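Side-chain contacts in 'Carboxyl esterase 2 (Tuber melanosporum Mel28, PDB 5MIF), which probably hydrolyses carboxylic esters, as a fungal carboxylesterase of the alpha/beta hydrolase fold that resembles archaeal enzymes: residues A[318-323]-A[333-338]; A[130-135]-A[143-148]. One frame throughout, in Å; residues are numbered along the deposited sequence.

Contact 1: residues A[318-323]-A[333-338]; sequences GFASID and ATIELI
Thr334 sets its hydroxyl beside the Phe319 ring, OG1 lying 3.4 Å from CE1, with the two side chains crossing at about a right angle. The chi1 of 61° places OG1 between the backbone N and the carbonyl carbon, folded back on its own helix, where the carbonyls of Ala331 and Gly330 serve as hydrogen-bond partners. A threonine therefore suits this buried place, since its polar atom is satisfied. Phe319 is fixed further by an edge-to-face meeting with Tyr218, whose OH bonds to Ala320 N. The turn that carries both residues is closed by Gly318 O, which accepts from Ser321 N and Ile322 N; with phi 95° at Gly318, a side chain there would collide with the carbonyl oxygen before it. In the alpha/beta hydrolase fold this loop follows the histidine of the probable Ser-His-Asp triad, His317, and helix 329-345 backs it. One residue on, Ile335 stretches out, chi2 166°, so that CD1 comes 3.9 Å from Ala320 CA, and its CG1 stands 4.4 Å from Ala320 CB. The small side chain of Ala320 is consistent with the isoleucine coming so close to the loop backbone.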
ATOM      1  N   GLY A 318       7.341  12.916  -4.550  1.00 39.99           N
ATOM      2  CA  GLY A 318       8.743  12.745  -4.229  1.00 41.51           C
ATOM      3  C   GLY A 318       9.032  11.880  -3.011  1.00 43.11           C
ATOM      4  O   GLY A 318      10.202  11.659  -2.689  1.00 42.00           O
ATOM      5  N   PHE A 319       8.000  11.358  -2.347  1.00 42.60           N
ATOM      6  CA  PHE A 319       8.244  10.680  -1.067  1.00 42.34           C
ATOM      7  C   PHE A 319       9.155   9.460  -1.186  1.00 43.25           C
ATOM      8  O   PHE A 319       9.794   9.069  -0.214  1.00 46.48           O
ATOM      9  CB  PHE A 319       6.925  10.283  -0.367  1.00 41.73           C
ATOM     10  CG  PHE A 319       6.130   9.180  -1.048  1.00 43.80           C
ATOM     11  CD1 PHE A 319       6.537   7.847  -0.990  1.00 43.66           C
ATOM     12  CD2 PHE A 319       4.917   9.469  -1.653  1.00 41.10           C
ATOM     13  CE1 PHE A 319       5.785   6.849  -1.586  1.00 43.70           C
ATOM     14  CE2 PHE A 319       4.147   8.474  -2.244  1.00 39.37           C
ATOM     15  CZ  PHE A 319       4.580   7.163  -2.216  1.00 41.63           C
ATOM     16  N   ALA A 320       9.239   8.873  -2.373  1.00 40.17           N
ATOM     17  CA  ALA A 320      10.023   7.660  -2.549  1.00 40.20           C
ATOM     18  C   ALA A 320      11.526   7.911  -2.709  1.00 44.42           C
ATOM     19  O   ALA A 320      12.317   6.995  -2.504  1.00 42.68           O
ATOM     20  CB  ALA A 320       9.496   6.866  -3.748  1.00 40.54           C
ATOM     21  N   SER A 321      11.924   9.123  -3.103  1.00 43.41           N
ATOM     22  CA  SER A 321      13.347   9.385  -3.351  1.00 47.05           C
ATOM     23  C   SER A 321      13.941  10.456  -2.429  1.00 49.22           C
ATOM     24  O   SER A 321      15.158  10.581  -2.320  1.00 49.43           O
ATOM     25  CB  SER A 321      13.582   9.786  -4.810  1.00 36.07           C
ATOM     26  OG  SER A 321      12.870  10.953  -5.162  1.00 43.45           O
ATOM     27  N   ILE A 322      13.085  11.235  -1.779  1.00 49.43           N
ATOM     28  CA  ILE A 322      13.560  12.247  -0.841  1.00 50.47           C
ATOM     29  C   ILE A 322      13.722  11.608   0.540  1.00 54.71           C
ATOM     30  O   ILE A 322      12.740  11.186   1.157  1.00 49.76           O
ATOM     31  CB  ILE A 322      12.590  13.429  -0.777  1.00 50.58           C
ATOM     32  CG1 ILE A 322      12.434  14.047  -2.171  1.00 47.18           C
ATOM     33  CG2 ILE A 322      13.044  14.442   0.274  1.00 49.77           C
ATOM     34  CD1 ILE A 322      11.288  15.042  -2.275  1.00 44.30           C
ATOM     35  N   ASP A 323      14.965  11.526   1.004  1.00 51.96           N
ATOM     36  CA  ASP A 323      15.320  10.796   2.228  1.00 57.51           C
ATOM     37  C   ASP A 323      14.422  11.100   3.431  1.00 54.51           C
ATOM     38  O   ASP A 323      13.926  10.189   4.099  1.00 56.44           O
ATOM     39  CB  ASP A 323      16.779  11.079   2.586  1.00 59.50           C
ATOM     40  CG  ASP A 323      17.752  10.422   1.619  1.00 64.40           C
ATOM     41  OD1 ASP A 323      17.302   9.658   0.729  1.00 60.47           O
ATOM     42  OD2 ASP A 323      18.971  10.672   1.750  1.00 68.98           O
ATOM     43  N   ALA A 333       6.439   2.362   4.380  1.00 38.77           N
ATOM     44  CA  ALA A 333       5.721   1.111   4.177  1.00 43.29           C
ATOM     45  C   ALA A 333       5.612   0.786   2.692  1.00 42.02           C
ATOM     46  O   ALA A 333       5.781  -0.366   2.278  1.00 40.69           O
ATOM     47  CB  ALA A 333       4.334   1.177   4.815  1.00 38.60           C
ATOM     48  N   THR A 334       5.348   1.802   1.881  1.00 37.42           N
ATOM     49  CA  THR A 334       5.127   1.530   0.471  1.00 40.53           C
ATOM     50  C   THR A 334       6.445   1.298  -0.258  1.00 40.51           C
ATOM     51  O   THR A 334       6.499   0.527  -1.216  1.00 37.82           O
ATOM     52  CB  THR A 334       4.329   2.656  -0.192  1.00 38.85           C
ATOM     53  OG1 THR A 334       5.060   3.867  -0.097  1.00 47.40           O
ATOM     54  CG2 THR A 334       3.007   2.838   0.546  1.00 41.65           C
ATOM     55  N   ILE A 335       7.521   1.912   0.223  1.00 41.62           N
ATOM     56  CA  ILE A 335       8.831   1.659  -0.367  1.00 38.55           C
ATOM     57  C   ILE A 335       9.250   0.205  -0.151  1.00 36.69           C
ATOM     58  O   ILE A 335       9.741  -0.445  -1.073  1.00 36.54           O
ATOM     59  CB  ILE A 335       9.902   2.623   0.195  1.00 40.58           C
ATOM     60  CG1 ILE A 335       9.648   4.042  -0.346  1.00 45.84           C
ATOM     61  CG2 ILE A 335      11.302   2.183  -0.218  1.00 34.08           C
ATOM     62  CD1 ILE A 335      10.420   5.133   0.378  1.00 40.13           C
ATOM     63  N   GLU A 336       9.035  -0.338   1.041  1.00 39.24           N
ATOM     64  CA  GLU A 336       9.389  -1.743   1.218  1.00 44.82           C
ATOM     65  C   GLU A 336       8.403  -2.664   0.490  1.00 38.09           C
ATOM     66  O   GLU A 336       8.808  -3.705  -0.011  1.00 40.57           O
ATOM     67  CB  GLU A 336       9.509  -2.103   2.704  1.00 48.83           C
ATOM     68  CG  GLU A 336       8.490  -1.489   3.602  1.00 49.93           C
ATOM     69  CD  GLU A 336       9.018  -1.275   5.023  1.00 53.74           C
ATOM     70  OE1 GLU A 336      10.255  -1.295   5.228  1.00 54.37           O
ATOM     71  OE2 GLU A 336       8.189  -1.067   5.933  1.00 51.71           O
ATOM     72  N   LEU A 337       7.134  -2.270   0.390  1.00 38.76           N
ATOM     73  CA  LEU A 337       6.169  -3.022  -0.420  1.00 40.40           C
ATOM     74  C   LEU A 337       6.687  -3.156  -1.855  1.00 39.38           C
ATOM     75  O   LEU A 337       6.708  -4.256  -2.435  1.00 38.35           O
ATOM     76  CB  LEU A 337       4.791  -2.341  -0.425  1.00 38.90           C
ATOM     77  CG  LEU A 337       3.727  -3.020  -1.304  1.00 45.66           C
ATOM     78  CD1 LEU A 337       3.395  -4.412  -0.787  1.00 43.53           C
ATOM     79  CD2 LEU A 337       2.464  -2.180  -1.423  1.00 46.11           C
ATOM     80  N   ILE A 338       7.123  -2.031  -2.418  1.00 37.80           N
ATOM     81  CA  ILE A 338       7.657  -2.022  -3.775  1.00 35.62           C
ATOM     82  C   ILE A 338       8.801  -3.016  -3.930  1.00 35.10           C
ATOM     83  O   ILE A 338       8.761  -3.873  -4.821  1.00 34.35           O
ATOM     84  CB  ILE A 338       8.130  -0.607  -4.191  1.00 36.16           C
ATOM     85  CG1 ILE A 338       6.920   0.262  -4.532  1.00 37.58           C
ATOM     86  CG2 ILE A 338       9.034  -0.684  -5.401  1.00 33.23           C
ATOM     87  CD1 ILE A 338       7.211   1.761  -4.562  1.00 40.11           C
TER

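Contact 2: residues A[130-135]-A[143-148]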
ATOM      1  N   GLY A 130      19.608   6.602  -2.005  1.00 41.97           N
ATOM      2  CA  GLY A 130      18.746   6.128  -0.933  1.00 39.84           C
ATOM      3  C   GLY A 130      17.681   5.151  -1.421  1.00 42.74           C
ATOM      4  O   GLY A 130      17.444   4.109  -0.811  1.00 43.03           O
ATOM      5  N   LEU A 131      17.015   5.503  -2.510  1.00 39.77           N
ATOM      6  CA  LEU A 131      15.996   4.642  -3.083  1.00 39.55           C
ATOM      7  C   LEU A 131      16.617   3.367  -3.665  1.00 39.14           C
ATOM      8  O   LEU A 131      16.079   2.278  -3.482  1.00 38.35           O
ATOM      9  CB  LEU A 131      15.195   5.391  -4.156  1.00 38.34           C
ATOM     10  CG  LEU A 131      14.122   4.534  -4.841  1.00 41.29           C
ATOM     11  CD1 LEU A 131      13.225   3.817  -3.801  1.00 36.42           C
ATOM     12  CD2 LEU A 131      13.293   5.373  -5.797  1.00 42.08           C
ATOM     13  N   ILE A 132      17.744   3.494  -4.358  1.00 36.36           N
ATOM     14  CA  ILE A 132      18.413   2.333  -4.920  1.00 37.12           C
ATOM     15  C   ILE A 132      18.800   1.330  -3.828  1.00 39.53           C
ATOM     16  O   ILE A 132      18.623   0.116  -3.985  1.00 39.14           O
ATOM     17  CB  ILE A 132      19.659   2.734  -5.713  1.00 41.55           C
ATOM     18  CG1 ILE A 132      19.266   3.534  -6.951  1.00 42.85           C
ATOM     19  CG2 ILE A 132      20.426   1.508  -6.159  1.00 37.44           C
ATOM     20  CD1 ILE A 132      20.451   4.202  -7.604  1.00 44.39           C
ATOM     21  N   THR A 133      19.325   1.846  -2.723  1.00 38.13           N
ATOM     22  CA  THR A 133      19.712   1.010  -1.585  1.00 43.06           C
ATOM     23  C   THR A 133      18.515   0.256  -0.998  1.00 38.27           C
ATOM     24  O   THR A 133      18.582  -0.949  -0.765  1.00 40.41           O
ATOM     25  CB  THR A 133      20.346   1.853  -0.469  1.00 43.19           C
ATOM     26  OG1 THR A 133      21.455   2.589  -0.995  1.00 40.29           O
ATOM     27  CG2 THR A 133      20.793   0.959   0.683  1.00 46.39           C
ATOM     28  N   ASN A 134      17.425   0.985  -0.776  1.00 36.24           N
ATOM     29  CA  ASN A 134      16.176   0.408  -0.304  1.00 40.78           C
ATOM     30  C   ASN A 134      15.685  -0.707  -1.239  1.00 42.15           C
ATOM     31  O   ASN A 134      15.311  -1.782  -0.780  1.00 43.05           O
ATOM     32  CB  ASN A 134      15.107   1.502  -0.158  1.00 42.56           C
ATOM     33  CG  ASN A 134      15.258   2.295   1.124  1.00 52.82           C
ATOM     34  OD1 ASN A 134      15.790   1.783   2.111  1.00 61.29           O
ATOM     35  ND2 ASN A 134      14.806   3.553   1.120  1.00 48.05           N
ATOM     36  N   LEU A 135      15.673  -0.438  -2.542  1.00 40.13           N
ATOM     37  CA  LEU A 135      15.262  -1.413  -3.545  1.00 38.26           C
ATOM     38  C   LEU A 135      16.136  -2.651  -3.475  1.00 41.89           C
ATOM     39  O   LEU A 135      15.649  -3.781  -3.528  1.00 41.61           O
ATOM     40  CB  LEU A 135      15.341  -0.808  -4.946  1.00 37.78           C
ATOM     41  CG  LEU A 135      14.194   0.122  -5.336  1.00 38.69           C
ATOM     42  CD1 LEU A 135      14.393   0.573  -6.774  1.00 38.20           C
ATOM     43  CD2 LEU A 135      12.841  -0.579  -5.154  1.00 36.99           C
ATOM     44  N   VAL A 143      20.001  -3.783  -9.665  1.00 42.73           N
ATOM     45  CA  VAL A 143      19.358  -2.580 -10.197  1.00 36.89           C
ATOM     46  C   VAL A 143      20.190  -2.045 -11.371  1.00 41.96           C
ATOM     47  O   VAL A 143      21.393  -1.788 -11.237  1.00 38.26           O
ATOM     48  CB  VAL A 143      19.208  -1.481  -9.130  1.00 37.86           C
ATOM     49  CG1 VAL A 143      18.758  -0.163  -9.779  1.00 35.68           C
ATOM     50  CG2 VAL A 143      18.218  -1.912  -8.049  1.00 39.72           C
ATOM     51  N   PHE A 144      19.533  -1.920 -12.520  1.00 36.11           N
ATOM     52  CA  PHE A 144      20.120  -1.386 -13.742  1.00 36.45           C
ATOM     53  C   PHE A 144      19.630   0.045 -13.843  1.00 38.21           C
ATOM     54  O   PHE A 144      18.515   0.310 -14.305  1.00 37.71           O
ATOM     55  CB  PHE A 144      19.693  -2.247 -14.942  1.00 36.73           C
ATOM     56  CG  PHE A 144      20.270  -1.824 -16.269  1.00 38.75           C
ATOM     57  CD1 PHE A 144      21.599  -2.072 -16.583  1.00 38.25           C
ATOM     58  CD2 PHE A 144      19.458  -1.255 -17.234  1.00 35.92           C
ATOM     59  CE1 PHE A 144      22.117  -1.711 -17.818  1.00 37.17           C
ATOM     60  CE2 PHE A 144      19.968  -0.895 -18.469  1.00 38.65           C
ATOM     61  CZ  PHE A 144      21.300  -1.117 -18.761  1.00 36.79           C
ATOM     62  N   PHE A 145      20.450   0.966 -13.353  1.00 35.22           N
ATOM     63  CA  PHE A 145      20.052   2.364 -13.223  1.00 35.21           C
ATOM     64  C   PHE A 145      20.517   3.152 -14.455  1.00 42.06           C
ATOM     65  O   PHE A 145      21.724   3.326 -14.679  1.00 40.76           O
ATOM     66  CB  PHE A 145      20.645   2.944 -11.937  1.00 38.45           C
ATOM     67  CG  PHE A 145      20.194   4.339 -11.620  1.00 36.22           C
ATOM     68  CD1 PHE A 145      20.883   5.438 -12.127  1.00 37.95           C
ATOM     69  CD2 PHE A 145      19.117   4.555 -10.794  1.00 35.82           C
ATOM     70  CE1 PHE A 145      20.483   6.736 -11.825  1.00 37.20           C
ATOM     71  CE2 PHE A 145      18.701   5.854 -10.484  1.00 40.29           C
ATOM     72  CZ  PHE A 145      19.392   6.948 -10.996  1.00 36.12           C
ATOM     73  N   VAL A 146      19.561   3.603 -15.265  1.00 37.85           N
ATOM     74  CA  VAL A 146      19.889   4.288 -16.508  1.00 37.61           C
ATOM     75  C   VAL A 146      20.083   5.783 -16.272  1.00 38.71           C
ATOM     76  O   VAL A 146      19.162   6.484 -15.871  1.00 33.99           O
ATOM     77  CB  VAL A 146      18.811   4.075 -17.563  1.00 39.07           C
ATOM     78  CG1 VAL A 146      19.208   4.794 -18.847  1.00 37.79           C
ATOM     79  CG2 VAL A 146      18.625   2.578 -17.821  1.00 33.06           C
ATOM     80  N   ASP A 147      21.301   6.254 -16.507  1.00 38.16           N
ATOM     81  CA  ASP A 147      21.640   7.658 -16.301  1.00 39.88           C
ATOM     82  C   ASP A 147      21.504   8.415 -17.616  1.00 37.36           C
ATOM     83  O   ASP A 147      22.491   8.844 -18.214  1.00 38.07           O
ATOM     84  CB  ASP A 147      23.065   7.762 -15.723  1.00 41.76           C
ATOM     85  CG  ASP A 147      23.369   9.128 -15.111  1.00 41.35           C
ATOM     86  OD1 ASP A 147      22.446   9.942 -14.886  1.00 40.30           O
ATOM     87  OD2 ASP A 147      24.556   9.374 -14.826  1.00 51.07           O
ATOM     88  N   TYR A 148      20.267   8.550 -18.080  1.00 34.74           N
ATOM     89  CA  TYR A 148      19.980   9.148 -19.381  1.00 36.65           C
ATOM     90  C   TYR A 148      20.330  10.652 -19.398  1.00 37.74           C
ATOM     91  O   TYR A 148      20.438  11.292 -18.343  1.00 34.34           O
ATOM     92  CB  TYR A 148      18.504   8.935 -19.733  1.00 35.46           C
ATOM     93  CG  TYR A 148      17.575   9.484 -18.673  1.00 38.40           C
ATOM     94  CD1 TYR A 148      17.154  10.805 -18.714  1.00 34.73           C
ATOM     95  CD2 TYR A 148      17.135   8.686 -17.618  1.00 40.60           C
ATOM     96  CE1 TYR A 148      16.306  11.317 -17.748  1.00 36.67           C
ATOM     97  CE2 TYR A 148      16.288   9.196 -16.635  1.00 35.18           C
ATOM     98  CZ  TYR A 148      15.881  10.508 -16.705  1.00 35.17           C
ATOM     99  OH  TYR A 148      15.039  11.025 -15.735  1.00 35.31           O
TER
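Leu135 N donates to Leu131 O at 2.9 Å, an ordinary helical bond; on that turn Leu135 CB lies 4.4 Å from Val143 CG2. One turn earlier on the helix, Ile132 carries most of the contact, and it uses two branches to do so. CG2 rests 4.3 Å from Val143 CG1, while CD1 reaches along the strand to Phe145. With chi1 -66° turning CG1 away from the carbonyl carbon and chi2 168° extending the chain, CD1 arrives 3.5 Å from Phe145 CD2, obliquely to the ring, and also lies near CE2 and CG. This is the helix-on-sheet packing of a beta-alpha-beta unit, strand 109-115, helix 129-139 and strand 142-147, in the alpha/beta hydrolase fold. The axes of the two short segments come within 10.2 Å, and the helix runs nearly antiparallel to the strand, at 159°. Beta-branched valine suits the strand and gives a short apolar side chain facing the helix, whereas the larger phenylalanine spans the distance to Ile132. The Phe145 ring lies almost parallel to that of His116, which starts the His-Gly-Gly-Gly sequence that in relatives forms the oxyanion hole; Tyr95, Pro125 and Tyr128 also pack on Phe145. An alanine here is likely to leave the CD1 of Ile132 without its ring partner and open a gap beside His116. The neighbouring Phe144 lies on the other face of the sheet, against Ala166 and Leu170 of helix 158-173.

Helix 129-139 joins the two contacts, whose centres are about 13 Å apart: it meets strand 142-147 in contact 2 and touches both segments of contact 1. Leu131 CD1 packs 3.6 Å from Ala320 O, Leu135 CD2 lies 3.8 Å from Ile338 CG2, and Asn134 CB is 3.9 Å from Ile335 CG2. Ile335 thus serves two neighbours, its CD1 meeting the loop and its CG2 the helix. Both contacts border the probable active site: in contact 1 the side chain of Phe319 lies near, without touching, the likely triad of Ser190, His317 and Asp287, while in contact 2 Phe145 and Tyr148 pack on His116, at the start of the probable oxyanion-hole sequence.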